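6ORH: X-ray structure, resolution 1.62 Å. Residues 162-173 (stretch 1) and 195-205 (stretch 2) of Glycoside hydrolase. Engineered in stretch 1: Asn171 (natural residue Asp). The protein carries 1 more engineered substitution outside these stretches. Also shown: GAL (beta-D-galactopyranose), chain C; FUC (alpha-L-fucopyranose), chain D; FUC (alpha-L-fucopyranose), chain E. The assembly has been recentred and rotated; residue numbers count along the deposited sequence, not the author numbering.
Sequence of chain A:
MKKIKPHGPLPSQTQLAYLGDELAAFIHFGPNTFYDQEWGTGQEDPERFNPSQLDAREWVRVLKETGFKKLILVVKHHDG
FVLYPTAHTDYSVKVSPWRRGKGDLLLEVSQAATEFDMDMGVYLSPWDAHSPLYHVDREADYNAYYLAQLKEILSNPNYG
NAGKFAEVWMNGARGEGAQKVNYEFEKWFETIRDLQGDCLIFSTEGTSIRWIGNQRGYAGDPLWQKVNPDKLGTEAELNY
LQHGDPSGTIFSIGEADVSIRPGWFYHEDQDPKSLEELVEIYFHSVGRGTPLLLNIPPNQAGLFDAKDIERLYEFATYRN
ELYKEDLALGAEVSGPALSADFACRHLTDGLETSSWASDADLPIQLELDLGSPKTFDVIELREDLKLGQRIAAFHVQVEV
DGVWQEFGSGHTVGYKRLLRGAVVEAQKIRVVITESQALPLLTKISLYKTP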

# COMPACT_ATOMS: atom_id res chain seq x y z
N ALA A 162 27.48 -10.45 25.77
CA ALA A 162 27.96 -11.52 26.65
C ALA A 162 28.28 -12.77 25.85
O ALA A 162 27.82 -13.86 26.20
CB ALA A 162 26.96 -11.79 27.76
N GLY A 163 28.99 -12.58 24.73
CA GLY A 163 29.44 -13.69 23.91
C GLY A 163 28.40 -14.21 22.93
O GLY A 163 28.66 -15.17 22.20
N LYS A 164 27.21 -13.61 22.91
CA LYS A 164 26.13 -14.16 22.11
C LYS A 164 25.85 -13.23 20.93
O LYS A 164 25.76 -12.01 21.11
CB LYS A 164 24.87 -14.36 22.96
CG LYS A 164 23.74 -15.08 22.25
CD LYS A 164 22.59 -15.38 23.20
CE LYS A 164 21.56 -16.34 22.64
NZ LYS A 164 22.12 -17.69 22.42
N PHE A 165 25.68 -13.83 19.74
CA PHE A 165 25.15 -13.11 18.59
C PHE A 165 23.75 -13.60 18.23
O PHE A 165 23.44 -14.79 18.25
CB PHE A 165 26.06 -13.29 17.37
CG PHE A 165 27.25 -12.37 17.43
CD1 PHE A 165 27.18 -11.09 16.89
CD2 PHE A 165 28.45 -12.79 18.00
CE1 PHE A 165 28.27 -10.23 16.95
CE2 PHE A 165 29.53 -11.92 18.09
CZ PHE A 165 29.45 -10.64 17.56
N ALA A 166 22.89 -12.62 17.90
CA ALA A 166 21.50 -12.86 17.54
C ALA A 166 21.27 -12.92 16.03
O ALA A 166 20.25 -13.46 15.60
CB ALA A 166 20.62 -11.80 18.18
N GLU A 167 22.17 -12.32 15.23
CA GLU A 167 21.93 -12.30 13.79
C GLU A 167 23.26 -12.17 13.05
O GLU A 167 24.13 -11.43 13.50
CB GLU A 167 21.03 -11.11 13.45
CG GLU A 167 20.57 -11.05 11.98
CD GLU A 167 19.37 -10.14 11.77
OE1 GLU A 167 18.63 -9.86 12.76
OE2 GLU A 167 19.12 -9.71 10.62
N VAL A 168 23.39 -12.91 11.94
CA VAL A 168 24.54 -12.76 11.04
C VAL A 168 23.98 -12.26 9.71
O VAL A 168 23.00 -12.84 9.24
CB VAL A 168 25.28 -14.10 10.88
CG1 VAL A 168 26.35 -14.00 9.78
CG2 VAL A 168 25.93 -14.54 12.20
N TRP A 169 24.61 -11.23 9.11
CA TRP A 169 24.10 -10.64 7.88
C TRP A 169 25.05 -10.95 6.73
O TRP A 169 26.24 -10.59 6.77
CB TRP A 169 24.00 -9.10 8.08
CG TRP A 169 22.62 -8.56 7.86
CD1 TRP A 169 21.57 -8.63 8.73
CD2 TRP A 169 22.15 -7.80 6.73
NE1 TRP A 169 20.46 -8.01 8.22
CE2 TRP A 169 20.81 -7.44 7.02
CE3 TRP A 169 22.73 -7.37 5.52
CZ2 TRP A 169 20.02 -6.70 6.14
CZ3 TRP A 169 21.95 -6.60 4.67
CH2 TRP A 169 20.61 -6.31 4.96
N MET A 170 24.50 -11.61 5.69
CA MET A 170 25.24 -11.92 4.46
C MET A 170 24.59 -11.19 3.29
O MET A 170 23.68 -11.68 2.63
CB MET A 170 25.18 -13.44 4.22
CG MET A 170 25.81 -14.20 5.37
SD MET A 170 25.66 -15.96 5.08
CE MET A 170 26.48 -16.61 6.54
N ASN A 171 25.06 -9.96 3.05
CA ASN A 171 24.50 -9.12 2.01
C ASN A 171 24.60 -9.81 0.66
O ASN A 171 25.64 -10.40 0.38
CB ASN A 171 25.27 -7.79 2.00
CG ASN A 171 24.47 -6.70 1.35
OD1 ASN A 171 24.18 -6.74 0.16
ND2 ASN A 171 24.12 -5.68 2.11
N GLY A 172 23.55 -9.72 -0.18
CA GLY A 172 23.61 -10.38 -1.48
C GLY A 172 24.18 -9.50 -2.60
O GLY A 172 24.34 -10.00 -3.72
N ALA A 173 24.54 -8.25 -2.31
CA ALA A 173 24.95 -7.28 -3.33
C ALA A 173 26.36 -7.57 -3.86
O ALA A 173 27.28 -7.82 -3.09
CB ALA A 173 24.87 -5.86 -2.81
N LEU A 195 28.64 -22.49 16.69
CA LEU A 195 29.16 -21.48 17.60
C LEU A 195 28.05 -20.65 18.27
O LEU A 195 28.31 -20.09 19.35
CB LEU A 195 30.13 -20.57 16.84
CG LEU A 195 31.38 -21.25 16.32
CD1 LEU A 195 32.22 -20.24 15.59
CD2 LEU A 195 32.20 -21.81 17.49
N GLN A 196 26.89 -20.55 17.63
CA GLN A 196 25.85 -19.63 18.07
C GLN A 196 24.44 -20.22 18.02
O GLN A 196 23.47 -19.47 18.12
CB GLN A 196 25.98 -18.29 17.32
CG GLN A 196 27.26 -17.52 17.64
CD GLN A 196 27.24 -16.86 19.01
OE1 GLN A 196 26.17 -16.65 19.59
NE2 GLN A 196 28.42 -16.51 19.52
N GLY A 197 24.31 -21.54 17.85
CA GLY A 197 23.01 -22.18 17.95
C GLY A 197 22.00 -21.66 16.92
O GLY A 197 22.32 -21.66 15.73
N ASP A 198 20.81 -21.24 17.36
CA ASP A 198 19.80 -20.86 16.38
C ASP A 198 19.85 -19.36 16.07
O ASP A 198 18.85 -18.80 15.64
CB ASP A 198 18.38 -21.40 16.65
CG ASP A 198 17.58 -21.56 15.35
OD1 ASP A 198 18.20 -21.62 14.25
OD2 ASP A 198 16.34 -21.59 15.41
N CYS A 199 21.04 -18.76 16.21
CA CYS A 199 21.33 -17.42 15.70
C CYS A 199 20.67 -17.22 14.33
O CYS A 199 20.84 -18.05 13.44
CB CYS A 199 22.84 -17.26 15.55
SG CYS A 199 23.35 -15.61 15.01
N LEU A 200 19.93 -16.10 14.15
CA LEU A 200 19.27 -15.83 12.89
C LEU A 200 20.28 -15.49 11.80
O LEU A 200 21.31 -14.90 12.08
CB LEU A 200 18.33 -14.63 13.10
CG LEU A 200 17.24 -14.85 14.15
CD1 LEU A 200 16.54 -13.52 14.45
CD2 LEU A 200 16.24 -15.86 13.62
N ILE A 201 19.97 -15.83 10.54
CA ILE A 201 20.86 -15.48 9.44
C ILE A 201 20.07 -14.80 8.33
O ILE A 201 19.06 -15.34 7.84
CB ILE A 201 21.57 -16.75 8.90
CG1 ILE A 201 22.38 -17.47 9.99
CG2 ILE A 201 22.42 -16.38 7.68
CD1 ILE A 201 22.86 -18.87 9.60
N PHE A 202 20.51 -13.59 7.95
CA PHE A 202 20.01 -12.91 6.76
C PHE A 202 20.92 -13.30 5.59
O PHE A 202 22.13 -13.15 5.69
CB PHE A 202 20.12 -11.39 6.99
CG PHE A 202 19.68 -10.56 5.81
CD1 PHE A 202 20.52 -10.40 4.71
CD2 PHE A 202 18.45 -9.93 5.80
CE1 PHE A 202 20.12 -9.62 3.64
CE2 PHE A 202 18.04 -9.15 4.72
CZ PHE A 202 18.87 -9.01 3.63
N SER A 203 20.32 -13.84 4.53
CA SER A 203 21.07 -14.21 3.33
C SER A 203 20.11 -14.25 2.15
O SER A 203 18.90 -14.11 2.32
CB SER A 203 21.78 -15.54 3.46
OG SER A 203 20.83 -16.61 3.33
N THR A 204 20.66 -14.49 0.95
CA THR A 204 19.88 -14.73 -0.25
C THR A 204 19.29 -16.13 -0.30
O THR A 204 18.46 -16.39 -1.16
CB THR A 204 20.74 -14.47 -1.50
OG1 THR A 204 21.94 -15.25 -1.46
CG2 THR A 204 21.04 -12.99 -1.67
N GLU A 205 19.71 -17.02 0.63
CA GLU A 205 19.35 -18.43 0.58
C GLU A 205 18.24 -18.70 1.61
O GLU A 205 17.69 -17.78 2.21
CB GLU A 205 20.59 -19.28 0.88
CG GLU A 205 21.81 -18.81 0.09
CD GLU A 205 21.60 -18.91 -1.42
OE1 GLU A 205 21.47 -20.07 -1.90
OE2 GLU A 205 21.51 -17.86 -2.14
C1 GAL C . 20.49 -5.65 -1.91
C2 GAL C . 20.83 -7.12 -2.25
C3 GAL C . 20.10 -8.08 -1.30
C4 GAL C . 20.17 -7.63 0.16
C5 GAL C . 19.73 -6.16 0.23
C6 GAL C . 19.74 -5.58 1.62
O2 GAL C . 20.41 -7.40 -3.59
O3 GAL C . 20.62 -9.43 -1.47
O4 GAL C . 21.53 -7.75 0.69
O5 GAL C . 20.70 -5.39 -0.53
O6 GAL C . 19.09 -4.28 1.59
C1 FUC D . 23.24 -3.33 -0.21
C2 FUC D . 24.67 -2.83 -0.04
C3 FUC D . 24.60 -1.47 0.65
C4 FUC D . 24.03 -1.64 2.07
C5 FUC D . 22.63 -2.29 1.94
C6 FUC D . 22.05 -2.67 3.28
O2 FUC D . 25.23 -2.68 -1.36
O3 FUC D . 25.92 -0.91 0.71
O4 FUC D . 24.95 -2.45 2.85
O5 FUC D . 22.66 -3.51 1.09
C1 FUC E . 21.32 -8.23 -4.32
C2 FUC E . 20.47 -9.01 -5.34
C3 FUC E . 19.98 -8.02 -6.43
C4 FUC E . 21.15 -7.32 -7.10
C5 FUC E . 21.92 -6.59 -6.01
C6 FUC E . 23.17 -5.87 -6.52
O2 FUC E . 19.39 -9.60 -4.66
O3 FUC E . 19.19 -8.65 -7.45
O4 FUC E . 22.02 -8.27 -7.75
O5 FUC E . 22.31 -7.56 -5.05
O HOH W 1 22.99 -17.13 19.51
O HOH W 2 25.32 -18.29 21.49
O HOH W 3 23.57 -13.99 1.04

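Adjacent parallel strands supply a regular ladder of backbone hydrogen bonds, but the character of such a contact is often set by a few residues that cover a large share of its surface. In this glycoside hydrolase the parallel strands that pair Val168 with Ile201 and Trp169 with Phe202 illustrate the point, with Phe202, Gln196 and Met170 contributing the largest covered areas.

The ladder comes first. Leu200 N donates to Ala166 O (3.0 Å), Val168 N to Leu200 O (2.9 Å), Phe202 N to Val168 O (2.9 Å) and Met170 N to Phe202 O (2.8 Å). Val168, Leu200 and Phe202 thus each use both backbone N and O across the seam, the pattern expected of parallel strands, in which one residue bonds to two residues flanking its partner. Two of these carbonyls, Leu200 O and Val168 O, also receive CA-H...O contacts, from Glu167 CA to Leu200 O at 3.2 Å and from Ile201 CA to Val168 O at 3.4 Å.

Phe202 covers the most surface. The parallel register places it beside Trp169, with both side chains on the same face of the sheet. Its ring, at chi1 t, lies flat against the six-membered ring of Trp169: the planes differ by 6° and the centroids are 3.6 Å apart, with Trp169 CZ2 and Phe202 CE2 at 3.5 Å. Phe202 CB lies over the five-membered ring, so Phe202 lies over one face of both rings of the indole. Trp169 chi1, at -122°, falls between the usual wells. The stack borders the sugar site: Trp169 CH2 comes within 3.5 Å of GAL C6, and GAL O4 lies at the edge of the Phe202 ring.

Gln196, beyond the opposite end of the ladder, works by polar pairing instead. Its CB points toward stretch 1, and its amide meets the backbone at two points: Gln196 NE2 donates to Gly163 O (3.0 Å, 177°), while Gln196 OE1 accepts from Phe165 N (2.9 Å, 171°). The side chain thereby bonds to main chain as a strand neighbour would. Water 2 adds a donor to Gln196 OE1 at 2.6 Å.

Met170 closes the ladder. Its extended thioether brings SD to 4.2 Å from Ile201 CG2, an apolar contact. Beyond it the direct bonding gives way to water 3, which donates to Met170 O (2.8 Å) and accepts from Thr204 N (3.0 Å). Gly172 then packs its CA 3.7 Å from Thr204 CG2; a CB there would clash with that methyl and with GAL O3.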